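Local coordinates for endonuclease PI-MtuI (Mycobacterium tuberculosis, PDB 2IMZ), which probably carries out protein splicing, excising itself from the RecA precursor and joining the flanking segments, its full-length form being a homing endonuclease, at residues A[73-78]-A[85-90]. The protein carries 1 engineered substitution. Residues are numbered along the deposited sequence; the frame is centred on the assembly and turned at random.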
loop_
_atom_site.group_PDB
_atom_site.type_symbol
_atom_site.label_atom_id
_atom_site.label_comp_id
_atom_site.label_asym_id
_atom_site.label_seq_id
_atom_site.Cartn_x
_atom_site.Cartn_y
_atom_site.Cartn_z
ATOM N N HIS A 73 7.497 -2.823 5.717
ATOM C CA HIS A 73 7.304 -2.350 4.353
ATOM C C HIS A 73 7.403 -3.536 3.396
ATOM O O HIS A 73 8.335 -4.334 3.487
ATOM C CB HIS A 73 8.355 -1.310 3.978
ATOM C CG HIS A 73 7.955 -0.460 2.813
ATOM N ND1 HIS A 73 7.362 0.773 2.967
ATOM C CD2 HIS A 73 7.995 -0.696 1.480
ATOM C CE1 HIS A 73 7.050 1.262 1.779
ATOM N NE2 HIS A 73 7.423 0.389 0.859
ATOM N N LYS A 74 6.444 -3.649 2.483
ATOM C CA LYS A 74 6.435 -4.756 1.529
ATOM C C LYS A 74 7.373 -4.552 0.346
ATOM O O LYS A 74 7.400 -3.485 -0.270
ATOM C CB LYS A 74 5.018 -5.007 1.004
ATOM C CG LYS A 74 4.083 -5.671 2.002
ATOM C CD LYS A 74 3.564 -4.687 3.022
ATOM C CE LYS A 74 2.480 -5.327 3.870
ATOM N NZ LYS A 74 1.423 -5.935 3.024
ATOM N N VAL A 75 8.132 -5.603 0.043
ATOM C CA VAL A 75 9.100 -5.612 -1.049
ATOM C C VAL A 75 8.701 -6.713 -2.027
ATOM O O VAL A 75 8.280 -7.792 -1.613
ATOM C CB VAL A 75 10.521 -5.892 -0.506
ATOM C CG1 VAL A 75 11.527 -5.975 -1.651
ATOM C CG2 VAL A 75 10.919 -4.803 0.479
ATOM N N LEU A 76 8.822 -6.441 -3.321
ATOM C CA LEU A 76 8.453 -7.434 -4.320
ATOM C C LEU A 76 9.545 -8.475 -4.517
ATOM O O LEU A 76 10.715 -8.137 -4.693
ATOM C CB LEU A 76 8.142 -6.764 -5.660
ATOM C CG LEU A 76 7.642 -7.714 -6.758
ATOM C CD1 LEU A 76 6.327 -8.366 -6.323
ATOM C CD2 LEU A 76 7.449 -6.947 -8.050
ATOM N N THR A 77 9.147 -9.742 -4.472
ATOM C CA THR A 77 10.065 -10.862 -4.665
ATOM C C THR A 77 9.408 -11.815 -5.658
ATOM O O THR A 77 8.240 -11.647 -6.007
ATOM C CB THR A 77 10.325 -11.629 -3.351
ATOM O OG1 THR A 77 9.154 -12.371 -2.985
ATOM C CG2 THR A 77 10.680 -10.661 -2.226
ATOM N N GLU A 78 10.154 -12.815 -6.111
ATOM C CA GLU A 78 9.617 -13.778 -7.065
ATOM C C GLU A 78 8.516 -14.622 -6.431
ATOM O O GLU A 78 7.827 -15.380 -7.115
ATOM C CB GLU A 78 10.743 -14.672 -7.588
ATOM C CG GLU A 78 11.587 -15.288 -6.494
ATOM C CD GLU A 78 13.006 -15.571 -6.945
ATOM O OE1 GLU A 78 13.836 -15.935 -6.087
ATOM O OE2 GLU A 78 13.291 -15.430 -8.154
ATOM N N GLY A 85 11.514 -6.662 6.809
ATOM C CA GLY A 85 12.127 -7.238 7.996
ATOM C C GLY A 85 12.289 -8.747 8.000
ATOM O O GLY A 85 12.963 -9.295 8.876
ATOM N N GLU A 86 11.680 -9.423 7.031
ATOM C CA GLU A 86 11.768 -10.876 6.942
ATOM C C GLU A 86 12.794 -11.338 5.911
ATOM O O GLU A 86 13.115 -12.524 5.827
ATOM C CB GLU A 86 10.396 -11.455 6.606
ATOM C CG GLU A 86 9.370 -11.222 7.706
ATOM C CD GLU A 86 7.965 -11.592 7.283
ATOM O OE1 GLU A 86 7.760 -12.739 6.833
ATOM O OE2 GLU A 86 7.063 -10.734 7.408
ATOM N N LEU A 87 13.315 -10.394 5.133
ATOM C CA LEU A 87 14.303 -10.723 4.114
ATOM C C LEU A 87 15.683 -10.942 4.720
ATOM O O LEU A 87 16.059 -10.302 5.703
ATOM C CB LEU A 87 14.357 -9.615 3.062
ATOM C CG LEU A 87 13.021 -9.411 2.344
ATOM C CD1 LEU A 87 13.130 -8.247 1.377
ATOM C CD2 LEU A 87 12.633 -10.686 1.611
ATOM N N ARG A 88 16.433 -11.860 4.120
ATOM C CA ARG A 88 17.767 -12.187 4.600
ATOM C C ARG A 88 18.783 -12.154 3.475
ATOM O O ARG A 88 18.432 -12.123 2.295
ATOM C CB ARG A 88 17.765 -13.584 5.231
ATOM C CG ARG A 88 16.863 -13.714 6.447
ATOM C CD ARG A 88 17.450 -13.000 7.653
ATOM N NE ARG A 88 16.582 -13.109 8.822
ATOM C CZ ARG A 88 15.485 -12.383 9.016
ATOM N NH1 ARG A 88 15.114 -11.480 8.117
ATOM N NH2 ARG A 88 14.754 -12.565 10.108
ATOM N N LYS A 89 20.053 -12.168 3.856
ATOM C CA LYS A 89 21.137 -12.165 2.895
ATOM C C LYS A 89 20.934 -13.331 1.934
ATOM O O LYS A 89 20.657 -14.455 2.357
ATOM C CB LYS A 89 22.466 -12.308 3.632
ATOM C CG LYS A 89 23.668 -12.432 2.733
ATOM C CD LYS A 89 24.932 -12.482 3.566
ATOM C CE LYS A 89 26.156 -12.644 2.696
ATOM N NZ LYS A 89 27.388 -12.521 3.515
ATOM N N GLY A 90 21.053 -13.057 0.639
ATOM C CA GLY A 90 20.872 -14.100 -0.354
ATOM C C GLY A 90 19.497 -14.129 -0.995
ATOM O O GLY A 90 19.336 -14.666 -2.092
#
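L87 reaches from the loop after strand 80-83 to two residues of strand 74-77, V75 and T77, setting one methyl against each. Its CD1 lies over the branch point of V75, 4.0 Å from CB and nearly as close to CG1 and CG2, so this methyl touches the whole fork of the valine. The other methyl, CD2, faces CG2 of T77 at a looser 4.3 Å. Leucine suits the place because its fork splits at CG and one side chain can serve two neighbours; CG stands anti to its own carbonyl carbon (chi1 -60°) and CD1 continues the extended chain toward V75.

V75 and T77, two apart on the strand, both direct their CB atoms to the loop. The beta-branched V75 offers a broad apolar surface close to the backbone. T77 divides its roles: its methyl faces the leucine, while OG1 hydrogen-bonds in the turn to G80 O and Y79 N. No hydrogen bond joins the two segments; V164 and A84 also pack on V75, and R82 and I137 on L87.

Next to the buried leucine, the exposed R88 folds back over its own loop, where a crystal neighbour also touches it. NH1 bridges two carbonyls, donating to L87 O at 2.8 Å and to G85 O at 3.2 Å, with both oxygens near the guanidinium plane but NH1 above each carbonyl plane.

The loop packs back onto the first strand of the beta-hairpin formed by 74-77 and 80-83 through apolar contacts alone, within the mostly beta Hint fold of the intein splicing domain. H73, at the start of this segment, hydrogen-bonds through ND1 to the modified first residue, placing the hairpin beside the splice junction.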